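Side-chain contacts in SGNH-hydrolase family esterase (Altererythrobacter indicus, PDB 7C2A), which is an esterase of the SGNH-hydrolase family that hydrolyses ester bonds and may act as a lysophospholipase: residues Glu92-Leu97 against Pro135-Lys140; Ala75-Gly80 against Ser98-Glu103; Thr33-Arg36 against Asn41-Ile44; Ser14-Tyr19 against Leu112-Arg117. One frame throughout, in Å; residues are numbered along the deposited sequence. Where two conformers were deposited one is given.

Overall arrangement
All four contacts belong to one three-layer alpha/beta/alpha domain built round a parallel sheet. Contacts 2 and 4 are buried and wholly apolar across their segments; the first packs a helix on strand 74-78, the second spans that strand to join helix 14-17 to the end of strand 111-114. Contact 1 shares helix 90-106 with contact 2, their centres about 8 Å apart, and is only partly buried: leucines fill its inner part, arginine and tyrosine its outer. Contact 3 lies at the surface by edge strand 42-48, its centre about 28 Å from that of contact 1, and there a water joins polar groups beside a small apolar patch.

Contact 1 (Glu92-Leu97 against Pro135-Lys140); sequences EARQNL and PYLAEK
Leu-97 and Leu-137 meet between helix 90-106 and helix 133-140, two neighbouring helices in a layer of the alpha/beta/alpha sandwich of SGNH hydrolases. The short segments run nearly parallel, 27° apart, with axes 10.7 Å from each other, a spacing bridged mainly by side chains. The apolar part is compact. CD1 of Leu-137 rests on CB of Leu-97 at 3.6 Å and also touches CD1 of Leu-97, the two side chains crossing at about a right angle. The other methyl of Leu-137, CD2, lies 3.7 Å from the carbonyl O of Arg-94, an oxygen that also accepts a hydrogen bond from Ser-98.

The outer part pairs an arginine with an aromatic ring. Arg-94 sends its aliphatic stem across Tyr-136, its first torsion (chi1 -175°) setting CG anti to the backbone N; the chain then bends at chi3. Its charged end adds little, since CZ is 5.8 Å from the ring centroid, at most a weak cation-pi attraction. Replacing Arg-94 with an alanine would probably open a gap beside the Tyr-136 ring and leave Leu-137 CD2 with less cover. The nearest touch here is made by methylene CD of Arg-94, 3.5 Å from CD2 of Tyr-136.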
loop_
_atom_site.group_PDB
_atom_site.type_symbol
_atom_site.label_atom_id
_atom_site.label_comp_id
_atom_site.label_asym_id
_atom_site.label_seq_id
_atom_site.Cartn_x
_atom_site.Cartn_y
_atom_site.Cartn_z
ATOM N N GLU A 92 0.416 -6.613 14.970
ATOM C CA GLU A 92 1.848 -6.409 14.624
ATOM C C GLU A 92 1.974 -5.344 13.527
ATOM O O GLU A 92 2.934 -4.580 13.564
ATOM C CB GLU A 92 2.494 -7.743 14.263
ATOM C CG GLU A 92 2.520 -8.703 15.442
ATOM C CD GLU A 92 3.265 -9.990 15.163
ATOM O OE1 GLU A 92 3.909 -10.066 14.122
ATOM O OE2 GLU A 92 3.189 -10.916 15.982
ATOM N N ALA A 93 1.046 -5.323 12.569
ATOM C CA ALA A 93 1.081 -4.274 11.549
ATOM C C ALA A 93 0.948 -2.897 12.189
ATOM O O ALA A 93 1.662 -1.950 11.825
ATOM C CB ALA A 93 -0.034 -4.506 10.522
ATOM N N ARG A 94 0.042 -2.775 13.164
ATOM C CA ARG A 94 -0.119 -1.519 13.889
ATOM C C ARG A 94 1.158 -1.127 14.616
ATOM O O ARG A 94 1.549 0.046 14.609
ATOM C CB ARG A 94 -1.271 -1.652 14.882
ATOM C CG ARG A 94 -1.613 -0.366 15.615
ATOM C CD ARG A 94 -2.753 -0.580 16.613
ATOM N NE ARG A 94 -2.409 -1.633 17.557
ATOM C CZ ARG A 94 -3.165 -2.694 17.829
ATOM N NH1 ARG A 94 -2.726 -3.610 18.684
ATOM N NH2 ARG A 94 -4.354 -2.840 17.264
ATOM N N GLN A 95 1.808 -2.095 15.269
ATOM C CA GLN A 95 3.055 -1.819 15.975
ATOM C C GLN A 95 4.148 -1.375 15.014
ATOM O O GLN A 95 4.893 -0.434 15.300
ATOM C CB GLN A 95 3.504 -3.076 16.711
ATOM C CG GLN A 95 2.567 -3.549 17.805
ATOM C CD GLN A 95 2.691 -5.046 18.076
ATOM O OE1 GLN A 95 3.714 -5.666 17.770
ATOM N NE2 GLN A 95 1.642 -5.631 18.646
ATOM N N ASN A 96 4.261 -2.049 13.869
ATOM C CA ASN A 96 5.285 -1.675 12.900
ATOM C C ASN A 96 5.024 -0.286 12.337
ATOM O O ASN A 96 5.946 0.539 12.238
ATOM C CB ASN A 96 5.334 -2.707 11.774
ATOM C CG ASN A 96 5.809 -4.065 12.231
ATOM O OD1 ASN A 96 6.485 -4.189 13.259
ATOM N ND2 ASN A 96 5.481 -5.089 11.462
ATOM N N LEU A 97 3.769 -0.003 11.981
ATOM C CA LEU A 97 3.430 1.332 11.504
ATOM C C LEU A 97 3.687 2.380 12.575
ATOM O O LEU A 97 4.129 3.493 12.265
ATOM C CB LEU A 97 1.970 1.375 11.056
ATOM C CG LEU A 97 1.712 0.833 9.652
ATOM C CD1 LEU A 97 0.258 0.441 9.462
ATOM C CD2 LEU A 97 2.133 1.838 8.593
ATOM N N PRO A 135 -7.340 4.525 11.716
ATOM C CA PRO A 135 -7.824 5.638 12.548
ATOM C C PRO A 135 -7.134 5.704 13.893
ATOM O O PRO A 135 -6.898 6.804 14.412
ATOM C CB PRO A 135 -9.331 5.370 12.682
ATOM C CG PRO A 135 -9.671 4.454 11.580
ATOM C CD PRO A 135 -8.447 3.653 11.278
ATOM N N TYR A 136 -6.779 4.557 14.467
ATOM C CA TYR A 136 -6.056 4.562 15.729
ATOM C C TYR A 136 -4.709 5.259 15.574
ATOM O O TYR A 136 -4.333 6.111 16.392
ATOM C CB TYR A 136 -5.864 3.128 16.221
ATOM C CG TYR A 136 -4.955 3.040 17.417
ATOM C CD1 TYR A 136 -5.458 3.200 18.703
ATOM C CD2 TYR A 136 -3.601 2.797 17.265
ATOM C CE1 TYR A 136 -4.631 3.126 19.803
ATOM C CE2 TYR A 136 -2.764 2.722 18.366
ATOM C CZ TYR A 136 -3.292 2.887 19.625
ATOM O OH TYR A 136 -2.464 2.812 20.721
ATOM N N LEU A 137 -3.957 4.895 14.534
ATOM C CA LEU A 137 -2.633 5.475 14.327
ATOM C C LEU A 137 -2.715 6.963 14.024
ATOM O O LEU A 137 -1.878 7.743 14.498
ATOM C CB LEU A 137 -1.934 4.762 13.175
ATOM C CG LEU A 137 -1.496 3.325 13.448
ATOM C CD1 LEU A 137 -1.269 2.585 12.129
ATOM C CD2 LEU A 137 -0.241 3.299 14.314
ATOM N N ALA A 138 -3.693 7.371 13.209
ATOM C CA ALA A 138 -3.808 8.781 12.857
ATOM C C ALA A 138 -4.064 9.628 14.094
ATOM O O ALA A 138 -3.480 10.708 14.248
ATOM C CB ALA A 138 -4.915 8.973 11.821
ATOM N N GLU A 139 -4.936 9.162 14.985
ATOM C CA GLU A 139 -5.187 9.900 16.219
ATOM C C GLU A 139 -3.942 9.926 17.090
ATOM O O GLU A 139 -3.538 10.984 17.588
ATOM C CB GLU A 139 -6.347 9.257 16.978
ATOM C CG GLU A 139 -7.000 10.170 18.013
ATOM C CD GLU A 139 -6.254 10.205 19.336
ATOM O OE1 GLU A 139 -5.473 9.269 19.610
ATOM O OE2 GLU A 139 -6.457 11.168 20.109
ATOM N N LYS A 140 -3.311 8.768 17.274
ATOM C CA LYS A 140 -2.207 8.685 18.218
ATOM C C LYS A 140 -1.042 9.561 17.791
ATOM O O LYS A 140 -0.398 10.203 18.630
ATOM C CB LYS A 140 -1.767 7.233 18.360
ATOM C CG LYS A 140 -0.633 7.049 19.346
ATOM C CD LYS A 140 -0.344 5.584 19.600
ATOM C CE LYS A 140 0.884 5.411 20.483
ATOM N NZ LYS A 140 1.096 3.985 20.845
#

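Contact 2 (Ala75-Gly80 against Ser98-Glu103); sequences AIVELG and SGILEE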
loop_
_atom_site.group_PDB
_atom_site.type_symbol
_atom_site.label_atom_id
_atom_site.label_comp_id
_atom_site.label_asym_id
_atom_site.label_seq_id
_atom_site.Cartn_x
_atom_site.Cartn_y
_atom_site.Cartn_z
ATOM N N ALA A 75 5.350 13.526 4.694
ATOM C CA ALA A 75 5.532 12.107 4.414
ATOM C C ALA A 75 4.163 11.468 4.278
ATOM O O ALA A 75 3.339 11.562 5.195
ATOM C CB ALA A 75 6.306 11.408 5.534
ATOM N N ILE A 76 3.931 10.812 3.149
ATOM C CA ILE A 76 2.711 10.053 2.912
ATOM C C ILE A 76 3.048 8.589 3.133
ATOM O O ILE A 76 3.924 8.046 2.455
ATOM C CB ILE A 76 2.177 10.274 1.487
ATOM C CG1 ILE A 76 2.034 11.769 1.163
ATOM C CG2 ILE A 76 0.866 9.521 1.316
ATOM C CD1 ILE A 76 1.657 12.066 -0.292
ATOM N N VAL A 77 2.367 7.940 4.074
ATOM C CA VAL A 77 2.700 6.571 4.466
ATOM C C VAL A 77 1.563 5.660 4.031
ATOM O O VAL A 77 0.410 5.847 4.444
ATOM C CB VAL A 77 2.955 6.457 5.975
ATOM C CG1 VAL A 77 3.192 5.006 6.371
ATOM C CG2 VAL A 77 4.125 7.328 6.388
ATOM N N GLU A 78 1.896 4.660 3.213
ATOM C CA GLU A 78 0.919 3.781 2.571
ATOM C C GLU A 78 1.436 2.349 2.688
ATOM O O GLU A 78 2.116 1.856 1.796
ATOM C CB GLU A 78 0.754 4.208 1.117
ATOM C CG GLU A 78 -0.174 3.358 0.288
ATOM C CD GLU A 78 0.537 2.245 -0.470
ATOM O OE1 GLU A 78 0.003 1.113 -0.439
ATOM O OE2 GLU A 78 1.591 2.481 -1.098
ATOM N N LEU A 79 1.122 1.685 3.799
ATOM C CA LEU A 79 1.632 0.343 4.040
ATOM C C LEU A 79 0.596 -0.450 4.819
ATOM O O LEU A 79 -0.215 0.109 5.566
ATOM C CB LEU A 79 2.940 0.348 4.833
ATOM C CG LEU A 79 4.163 0.858 4.080
ATOM C CD1 LEU A 79 5.325 0.990 5.050
ATOM C CD2 LEU A 79 4.523 -0.083 2.959
ATOM N N GLY A 80 0.672 -1.770 4.672
ATOM C CA GLY A 80 -0.196 -2.691 5.386
ATOM C C GLY A 80 -0.914 -3.649 4.466
ATOM O O GLY A 80 -1.318 -4.741 4.880
ATOM N N SER A 98 3.437 2.038 13.847
ATOM C CA SER A 98 3.729 2.971 14.931
ATOM C C SER A 98 5.203 3.356 14.938
ATOM O O SER A 98 5.545 4.520 15.153
ATOM C CB SER A 98 3.346 2.351 16.278
ATOM O OG SER A 98 1.953 2.191 16.415
ATOM N N GLY A 99 6.089 2.385 14.713
ATOM C CA GLY A 99 7.509 2.690 14.673
ATOM C C GLY A 99 7.876 3.607 13.519
ATOM O O GLY A 99 8.735 4.478 13.665
ATOM N N ILE A 100 7.232 3.428 12.362
ATOM C CA ILE A 100 7.460 4.327 11.229
ATOM C C ILE A 100 7.018 5.744 11.572
ATOM O O ILE A 100 7.746 6.721 11.344
ATOM C CB ILE A 100 6.739 3.812 9.971
ATOM C CG1 ILE A 100 7.308 2.458 9.550
ATOM C CG2 ILE A 100 6.849 4.829 8.837
ATOM C CD1 ILE A 100 6.440 1.720 8.561
ATOM N N LEU A 101 5.809 5.879 12.119
ATOM C CA LEU A 101 5.288 7.207 12.410
ATOM C C LEU A 101 6.074 7.870 13.526
ATOM O O LEU A 101 6.257 9.090 13.513
ATOM C CB LEU A 101 3.804 7.139 12.753
ATOM C CG LEU A 101 2.902 6.494 11.695
ATOM C CD1 LEU A 101 1.452 6.791 12.018
ATOM C CD2 LEU A 101 3.250 6.957 10.288
ATOM N N GLU A 102 6.572 7.082 14.480
ATOM C CA GLU A 102 7.376 7.642 15.557
ATOM C C GLU A 102 8.673 8.232 15.027
ATOM O O GLU A 102 9.126 9.277 15.504
ATOM C CB GLU A 102 7.654 6.571 16.608
ATOM C CG GLU A 102 6.534 6.465 17.615
ATOM C CD GLU A 102 6.646 5.283 18.555
ATOM O OE1 GLU A 102 7.684 4.584 18.534
ATOM O OE2 GLU A 102 5.680 5.061 19.318
ATOM N N GLU A 103 9.302 7.567 14.060
ATOM C CA GLU A 103 10.509 8.117 13.457
ATOM C C GLU A 103 10.214 9.423 12.718
ATOM O O GLU A 103 10.962 10.399 12.844
ATOM C CB GLU A 103 11.135 7.077 12.533
ATOM C CG GLU A 103 12.388 7.555 11.820
ATOM C CD GLU A 103 13.542 7.881 12.757
ATOM O OE1 GLU A 103 13.519 7.451 13.929
ATOM O OE2 GLU A 103 14.480 8.578 12.323
#
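Val-77 and Leu-79, on and just after a central strand, meet Ile-100 and Leu-101 of helix 90-106 purely through methyl groups. Val-77 divides its two branches between the helix residues: CG2 touches CD2 of Leu-101 at 4.0 Å, while CG1 faces CG2 of Ile-100 more loosely, at 4.4 Å. Ile-100 is likewise shared. With CG1 anti to the carbonyl carbon (chi1 -63°), its longer branch ends at Leu-79, where CD1 meets CD1 at 3.8 Å with the side chains about perpendicular, while CG2 is left to face Val-77. All four residues are buried, and the spacing is that of ordinary apolar packing.

Around this first shell, Leu-97 and Leu-104 of the same helix also press on Val-77, and Leu-97 touches Leu-79 as well. Tyr-134 OH helps hold the backbone after the strand through its hydrogen bond with Leu-79 O; Gly-80 follows, with a positive phi of 126° that suits a residue without a side chain, and occupies the N-cap position of the next helix. On the helix, Glu-103 forms salt bridges with Lys-62, Arg-106 and Arg-107.

Strand 74-78 is paired with strand 6-12 through Ile-76 and with strand 111-114 through Ala-75 and Val-77. Helix 90-106 packs against the sheet as the connecting helix of the beta-alpha-beta crossover from strand 74-78 to its parallel neighbour 111-114.

Contact 3 (Thr33-Arg36 against Asn41-Ile44); sequences TALR and NARI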
loop_
_atom_site.group_PDB
_atom_site.type_symbol
_atom_site.label_atom_id
_atom_site.label_comp_id
_atom_site.label_asym_id
_atom_site.label_seq_id
_atom_site.Cartn_x
_atom_site.Cartn_y
_atom_site.Cartn_z
ATOM N N THR A 33 2.121 15.902 -10.649
ATOM C CA THR A 33 1.561 16.755 -11.690
ATOM C C THR A 33 0.261 17.404 -11.235
ATOM O O THR A 33 0.046 18.604 -11.462
ATOM C CB THR A 33 1.340 15.936 -12.958
ATOM O OG1 THR A 33 2.592 15.422 -13.414
ATOM C CG2 THR A 33 0.722 16.795 -14.051
ATOM N N ALA A 34 -0.608 16.639 -10.570
ATOM C CA ALA A 34 -1.904 17.163 -10.147
ATOM C C ALA A 34 -1.771 18.282 -9.122
ATOM O O ALA A 34 -2.598 19.202 -9.097
ATOM C CB ALA A 34 -2.756 16.030 -9.580
ATOM N N LEU A 35 -0.734 18.243 -8.287
ATOM C CA LEU A 35 -0.572 19.289 -7.291
ATOM C C LEU A 35 -0.334 20.661 -7.915
ATOM O O LEU A 35 -0.598 21.669 -7.254
ATOM C CB LEU A 35 0.537 18.917 -6.310
ATOM C CG LEU A 35 0.163 17.804 -5.322
ATOM C CD1 LEU A 35 1.369 17.379 -4.511
ATOM C CD2 LEU A 35 -0.973 18.203 -4.392
ATOM N N ARG A 36 0.155 20.717 -9.159
ATOM C CA ARG A 36 0.279 22.008 -9.841
ATOM C C ARG A 36 -1.047 22.751 -9.861
ATOM O O ARG A 36 -1.071 23.985 -9.773
ATOM C CB ARG A 36 0.770 21.812 -11.275
ATOM C CG ARG A 36 2.185 21.286 -11.424
ATOM C CD ARG A 36 2.494 21.070 -12.902
ATOM N NE ARG A 36 3.512 20.049 -13.124
ATOM C CZ ARG A 36 3.772 19.510 -14.310
ATOM N NH1 ARG A 36 3.086 19.893 -15.379
ATOM N NH2 ARG A 36 4.718 18.587 -14.429
ATOM N N ASN A 41 4.261 23.345 -6.589
ATOM C CA ASN A 41 5.313 22.656 -7.327
ATOM C C ASN A 41 5.987 21.716 -6.341
ATOM O O ASN A 41 6.714 22.165 -5.446
ATOM C CB ASN A 41 6.330 23.638 -7.900
ATOM C CG ASN A 41 5.840 24.306 -9.163
ATOM O OD1 ASN A 41 5.307 23.654 -10.059
ATOM N ND2 ASN A 41 6.011 25.619 -9.237
ATOM N N ALA A 42 5.731 20.422 -6.490
ATOM C CA ALA A 42 6.276 19.402 -5.611
ATOM C C ALA A 42 7.301 18.558 -6.349
ATOM O O ALA A 42 7.254 18.406 -7.576
ATOM C CB ALA A 42 5.162 18.496 -5.084
ATOM N N ARG A 43 8.247 18.031 -5.589
ATOM C CA ARG A 43 9.106 16.944 -6.023
ATOM C C ARG A 43 8.749 15.795 -5.100
ATOM O O ARG A 43 9.008 15.864 -3.894
ATOM C CB ARG A 43 10.580 17.302 -5.864
ATOM C CG ARG A 43 11.498 16.151 -6.219
ATOM C CD ARG A 43 12.963 16.559 -6.317
ATOM N NE ARG A 43 13.615 16.827 -5.033
ATOM C CZ ARG A 43 14.046 15.891 -4.189
ATOM N NH1 ARG A 43 13.863 14.604 -4.459
ATOM N NH2 ARG A 43 14.662 16.243 -3.068
ATOM N N ILE A 44 8.101 14.776 -5.639
ATOM C CA ILE A 44 7.660 13.658 -4.823
ATOM C C ILE A 44 8.669 12.536 -4.958
ATOM O O ILE A 44 8.872 11.991 -6.051
ATOM C CB ILE A 44 6.237 13.209 -5.174
ATOM C CG1 ILE A 44 5.293 14.410 -5.057
ATOM C CG2 ILE A 44 5.817 12.088 -4.228
ATOM C CD1 ILE A 44 3.819 14.070 -5.117
HETATM O O HOH W 1 5.608 20.873 -10.684
#
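Leu-35 and Arg-36, near the C-terminal end of helix 27-35, reach across to Asn-41, Ala-42 and Ile-44 after a short turn. Before them comes Thr-33, which takes part indirectly: its O accepts a hydrogen bond from Arg-36 N, and its methyl CG2 sits 4.0 Å above the plane of the Arg-36 guanidinium, over the centre, lying against one face of that group.

Leu-35 supplies the apolar part. A single methyl, CD1, is placed against CB of Ala-42 at 4.0 Å and against CD1 of Ile-44 at 4.2 Å, so that it spans two residues on one side of the strand. Ile-8 of the adjoining strand touches both Leu-35 and Ala-42 and extends this patch inward.

Arg-36 carries the polar part. Its chain is extended from CG to NE, with CG 4.1 Å from OD1 of Asn-41, and the guanidinium and amide planes stand 55° apart. A water joins the two groups: it donates to Asn-41 OD1 at 2.9 Å and accepts a weak hydrogen bond from Arg-36 NE at 3.3 Å. The Asn-41 side chain also lies about 5 Å from a bound cadmium ion.

The strand is anchored by backbone bonds of Asn-41 and Arg-43 to strand 6-12. The contact is the return half of a beta-alpha-beta unit, helix 27-35 leading into edge strand 42-48 of the parallel sheet.

Contact 4 (Ser14-Tyr19 against Leu112-Arg117); sequences SLFAGY and LLMGMR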
loop_
_atom_site.group_PDB
_atom_site.type_symbol
_atom_site.label_atom_id
_atom_site.label_comp_id
_atom_site.label_asym_id
_atom_site.label_seq_id
_atom_site.Cartn_x
_atom_site.Cartn_y
_atom_site.Cartn_z
ATOM N N SER A 14 3.577 -1.455 -3.545
ATOM C CA SER A 14 3.348 -1.484 -4.988
ATOM C C SER A 14 2.367 -0.417 -5.456
ATOM O O SER A 14 2.384 -0.061 -6.642
ATOM C CB SER A 14 2.862 -2.863 -5.434
ATOM O OG SER A 14 1.688 -3.232 -4.732
ATOM N N LEU A 15 1.511 0.094 -4.570
ATOM C CA LEU A 15 0.585 1.151 -4.963
ATOM C C LEU A 15 1.281 2.488 -5.156
ATOM O O LEU A 15 0.737 3.366 -5.836
ATOM C CB LEU A 15 -0.538 1.282 -3.935
ATOM C CG LEU A 15 -1.386 0.037 -3.677
ATOM C CD1 LEU A 15 -2.446 0.332 -2.632
ATOM C CD2 LEU A 15 -2.050 -0.445 -4.964
ATOM N N PHE A 16 2.442 2.687 -4.538
ATOM C CA PHE A 16 3.270 3.846 -4.831
ATOM C C PHE A 16 4.348 3.545 -5.862
ATOM O O PHE A 16 4.666 4.414 -6.677
ATOM C CB PHE A 16 3.920 4.387 -3.549
ATOM C CG PHE A 16 3.004 5.222 -2.687
ATOM C CD1 PHE A 16 1.674 5.425 -3.018
ATOM C CD2 PHE A 16 3.494 5.806 -1.534
ATOM C CE1 PHE A 16 0.858 6.207 -2.205
ATOM C CE2 PHE A 16 2.689 6.577 -0.721
ATOM C CZ PHE A 16 1.371 6.791 -1.063
ATOM N N ALA A 17 4.907 2.329 -5.861
ATOM C CA ALA A 17 5.957 1.991 -6.822
ATOM C C ALA A 17 5.456 2.014 -8.260
ATOM O O ALA A 17 6.254 2.211 -9.183
ATOM C CB ALA A 17 6.543 0.615 -6.509
ATOM N N GLY A 18 4.162 1.795 -8.478
ATOM C CA GLY A 18 3.616 1.772 -9.824
ATOM C C GLY A 18 3.728 0.416 -10.493
ATOM O O GLY A 18 3.989 0.332 -11.699
ATOM N N TYR A 19 3.508 -0.651 -9.727
ATOM C CA TYR A 19 3.643 -2.001 -10.258
ATOM C C TYR A 19 2.717 -2.205 -11.453
ATOM O O TYR A 19 1.521 -1.905 -11.389
ATOM C CB TYR A 19 3.322 -3.021 -9.164
ATOM C CG TYR A 19 3.162 -4.424 -9.701
ATOM C CD1 TYR A 19 4.269 -5.222 -9.947
ATOM C CD2 TYR A 19 1.905 -4.943 -9.976
ATOM C CE1 TYR A 19 4.128 -6.500 -10.448
ATOM C CE2 TYR A 19 1.754 -6.213 -10.480
ATOM C CZ TYR A 19 2.868 -6.991 -10.711
ATOM O OH TYR A 19 2.716 -8.267 -11.207
ATOM N N LEU A 112 0.782 12.201 6.402
ATOM C CA LEU A 112 -0.515 11.815 5.861
ATOM C C LEU A 112 -0.531 10.295 5.749
ATOM O O LEU A 112 0.317 9.707 5.068
ATOM C CB LEU A 112 -0.748 12.455 4.493
ATOM C CG LEU A 112 -2.031 12.047 3.772
ATOM C CD1 LEU A 112 -3.254 12.453 4.574
ATOM C CD2 LEU A 112 -2.066 12.663 2.381
ATOM N N LEU A 113 -1.486 9.658 6.411
ATOM C CA LEU A 113 -1.617 8.209 6.417
ATOM C C LEU A 113 -2.677 7.780 5.411
ATOM O O LEU A 113 -3.800 8.282 5.444
ATOM C CB LEU A 113 -2.020 7.756 7.817
ATOM C CG LEU A 113 -1.927 6.274 8.164
ATOM C CD1 LEU A 113 -0.503 5.748 8.048
ATOM C CD2 LEU A 113 -2.463 6.027 9.566
ATOM N N MET A 114 -2.316 6.841 4.540
ATOM C CA MET A 114 -3.270 6.297 3.538
ATOM C C MET A 114 -3.923 5.050 4.146
ATOM O O MET A 114 -3.229 4.039 4.333
ATOM C CB MET A 114 -2.543 5.935 2.241
ATOM C CG MET A 114 -1.994 7.152 1.508
ATOM S SD MET A 114 -3.262 8.427 1.271
ATOM C CE MET A 114 -2.616 9.286 -0.163
ATOM N N GLY A 115 -5.214 5.142 4.469
ATOM C CA GLY A 115 -5.941 4.024 5.098
ATOM C C GLY A 115 -6.104 2.838 4.164
ATOM O O GLY A 115 -6.497 3.033 3.010
ATOM N N MET A 116 -5.803 1.642 4.666
ATOM C CA MET A 116 -5.975 0.397 3.875
ATOM C C MET A 116 -7.192 -0.346 4.435
ATOM O O MET A 116 -7.484 -0.190 5.625
ATOM C CB MET A 116 -4.734 -0.498 3.952
ATOM C CG MET A 116 -3.451 0.198 3.506
ATOM S SD MET A 116 -3.527 0.955 1.854
ATOM C CE MET A 116 -3.796 -0.491 0.831
ATOM N N ARG A 117 -7.870 -1.120 3.592
ATOM C CA ARG A 117 -9.084 -1.858 4.028
ATOM C C ARG A 117 -8.923 -3.336 3.677
ATOM O O ARG A 117 -8.412 -3.650 2.595
ATOM C CB ARG A 117 -10.332 -1.267 3.368
ATOM C CG ARG A 117 -10.663 0.138 3.847
ATOM C CD ARG A 117 -11.196 0.122 5.266
ATOM N NE ARG A 117 -11.467 1.460 5.763
ATOM C CZ ARG A 117 -12.491 2.217 5.387
ATOM N NH1 ARG A 117 -13.366 1.766 4.502
ATOM N NH2 ARG A 117 -12.635 3.421 5.905
#
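Leu-15 and Met-116 meet tip to tip, the closer of two touches that join helix 14-17 to strand 111-114 and the chain that follows it. The Leu-15 methyl CD1 is 3.8 Å from the Met-116 methyl CE. Met-116 gets there by curling at chi2 (-54°) and chi3 (-63°), which turns CE back toward the helix, and Tyr-134 packs on the same methionine. Leu-15 is nevertheless partly exposed, so this close touch lies toward the solvent side.

The second touch is deeper but looser. CZ of Phe-16 stands 4.3 Å from CG of Met-114, and both residues are buried. Strand 74-78 contributes to the packing here: Ile-76 touches both Phe-16 and Met-114, while Glu-78 lies against Leu-15 and Phe-16. The Phe-16 ring also meets Tyr-27 with nearly parallel planes. Such intervening residues fit the wide backbone spacing, 10.7 Å between CA of Leu-15 and CA of Met-114.

Ser-14 and Leu-15 close the Gly-Asp-Ser-Leu sequence for which GDSL hydrolases are named, and the contact packs this loop-helix element across the C-terminal ends of the central parallel strands, where enzymes of this fold carry their active site.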